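Viral structural protein 4 (Bombyx mori cytoplasmic polyhedrosis virus, PDB 6TZ0) is a structural protein of a double-stranded RNA virus that binds GTP and probably acts as an NTPase cofactor of the viral RNA polymerase. Local coordinates at residues S432-A435 against Q436-L440. Residues are numbered along the deposited sequence; the frame is centred on the assembly and turned at random.
Sequences SEVA and QYELL
Gln436 reaches back along the start of its own helix and takes a hydrogen bond from Ser432. Gln436 CB lies 3.6 Å from Glu433 O. The next atom, Gln436 CG, packs on Glu433 CB at 3.8 Å. This placement follows from the first torsion: CG stands anti to the carbonyl carbon of Gln436, chi1 -62°. Beyond CG the chain is extended, and this carries the amide back beside Glu433 to the backbone of Ser432, ahead of the helix. There Gln436 OE1 receives the backbone N-H of Ser432, with Ser432 N to Gln436 OE1 at 2.8 Å. The N-H...O angle is 156°, but the donor sits above the amide plane and not on a lone pair. The other tip atom, Gln436 NE2, comes no nearer than 4.1 Å to Glu433 CG. The carboxylate of Glu433 turns elsewhere, its plane 80° from that of the amide.

Glu433 is the N-cap residue of the short helix 434-438. Its carbonyl O accepts the N-H of Tyr437, Tyr437 N to Glu433 O 3.1 Å. The Val434 carbonyl O accepts that of Glu438, Glu438 N to Val434 O 2.9 Å. These two i to i+4 bonds run along the short helix. The helix lies at the surface of a domain with a parallel sheet and a probable P-loop (Walker A), consistent with GTP binding.

Val434 and Glu438 lie side by side one turn apart and point the same way, with Val434 CG1 4.2 Å from Glu438 CG. Both rest against helix 524-537, Val434 on Val525 and Glu438 on Leu528. Tyr437 is buried against the same helix, where its OH is hydrogen-bonded to Asp532. The side chain of Val434 is about 8 Å from that of Arg520, a GTP-binding residue, although no GTP is bound to this chain in this model.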
loop_
_atom_site.group_PDB
_atom_site.type_symbol
_atom_site.label_atom_id
_atom_site.label_comp_id
_atom_site.label_asym_id
_atom_site.label_seq_id
_atom_site.Cartn_x
_atom_site.Cartn_y
_atom_site.Cartn_z
ATOM N N SER B 432 -26.592 -37.758 -26.205
ATOM C CA SER B 432 -27.058 -38.792 -25.295
ATOM C C SER B 432 -25.993 -39.809 -24.932
ATOM O O SER B 432 -26.178 -40.539 -23.952
ATOM C CB SER B 432 -28.255 -39.537 -25.901
ATOM O OG SER B 432 -29.347 -38.663 -26.113
ATOM N N GLU B 433 -24.896 -39.885 -25.678
ATOM C CA GLU B 433 -23.930 -40.960 -25.552
ATOM C C GLU B 433 -22.532 -40.389 -25.393
ATOM O O GLU B 433 -22.268 -39.231 -25.720
ATOM C CB GLU B 433 -23.966 -41.888 -26.772
ATOM C CG GLU B 433 -25.265 -42.640 -26.926
ATOM C CD GLU B 433 -25.479 -43.640 -25.818
ATOM O OE1 GLU B 433 -24.484 -44.232 -25.350
ATOM O OE2 GLU B 433 -26.643 -43.826 -25.404
ATOM N N VAL B 434 -21.637 -41.228 -24.874
ATOM C CA VAL B 434 -20.238 -40.844 -24.745
ATOM C C VAL B 434 -19.585 -40.780 -26.120
ATOM O O VAL B 434 -18.741 -39.916 -26.385
ATOM C CB VAL B 434 -19.513 -41.826 -23.804
ATOM C CG1 VAL B 434 -18.054 -41.461 -23.630
ATOM C CG2 VAL B 434 -20.195 -41.869 -22.462
ATOM N N ALA B 435 -19.986 -41.679 -27.023
ATOM C CA ALA B 435 -19.460 -41.666 -28.383
ATOM C C ALA B 435 -19.919 -40.437 -29.152
ATOM O O ALA B 435 -19.202 -39.960 -30.034
ATOM C CB ALA B 435 -19.880 -42.935 -29.117
ATOM N N GLN B 436 -21.100 -39.909 -28.828
ATOM C CA GLN B 436 -21.548 -38.667 -29.444
ATOM C C GLN B 436 -20.769 -37.479 -28.903
ATOM O O GLN B 436 -20.429 -36.557 -29.653
ATOM C CB GLN B 436 -23.039 -38.465 -29.195
ATOM C CG GLN B 436 -23.922 -39.528 -29.794
ATOM C CD GLN B 436 -25.382 -39.287 -29.500
ATOM O OE1 GLN B 436 -25.736 -38.328 -28.822
ATOM N NE2 GLN B 436 -26.237 -40.169 -29.995
ATOM N N TYR B 437 -20.480 -37.484 -27.601
ATOM C CA TYR B 437 -19.834 -36.338 -26.972
ATOM C C TYR B 437 -18.360 -36.259 -27.331
ATOM O O TYR B 437 -17.837 -35.169 -27.582
ATOM C CB TYR B 437 -20.016 -36.408 -25.459
ATOM C CG TYR B 437 -19.259 -35.348 -24.699
ATOM C CD1 TYR B 437 -19.656 -34.022 -24.729
ATOM C CD2 TYR B 437 -18.151 -35.684 -23.937
ATOM C CE1 TYR B 437 -18.961 -33.056 -24.034
ATOM C CE2 TYR B 437 -17.456 -34.729 -23.238
ATOM C CZ TYR B 437 -17.864 -33.420 -23.289
ATOM O OH TYR B 437 -17.165 -32.466 -22.593
ATOM N N GLU B 438 -17.672 -37.403 -27.360
ATOM C CA GLU B 438 -16.260 -37.443 -27.729
ATOM C C GLU B 438 -16.016 -37.062 -29.183
ATOM O O GLU B 438 -14.899 -36.668 -29.528
ATOM C CB GLU B 438 -15.697 -38.840 -27.474
ATOM C CG GLU B 438 -15.483 -39.204 -26.020
ATOM C CD GLU B 438 -14.273 -38.517 -25.428
ATOM O OE1 GLU B 438 -13.324 -38.236 -26.186
ATOM O OE2 GLU B 438 -14.250 -38.276 -24.205
ATOM N N LEU B 439 -17.029 -37.163 -30.035
ATOM C CA LEU B 439 -16.880 -36.947 -31.464
ATOM C C LEU B 439 -16.981 -35.472 -31.844
ATOM O O LEU B 439 -16.802 -35.132 -33.018
ATOM C CB LEU B 439 -17.936 -37.784 -32.194
ATOM C CG LEU B 439 -17.867 -38.124 -33.680
ATOM C CD1 LEU B 439 -16.631 -38.960 -33.954
ATOM C CD2 LEU B 439 -19.117 -38.865 -34.104
ATOM N N LEU B 440 -17.232 -34.587 -30.887
ATOM C CA LEU B 440 -17.350 -33.170 -31.181
ATOM C C LEU B 440 -15.976 -32.522 -31.289
ATOM O O LEU B 440 -14.960 -33.078 -30.867
ATOM C CB LEU B 440 -18.154 -32.462 -30.099
ATOM C CG LEU B 440 -19.607 -32.884 -29.900
ATOM C CD1 LEU B 440 -20.189 -32.173 -28.699
ATOM C CD2 LEU B 440 -20.431 -32.603 -31.135
#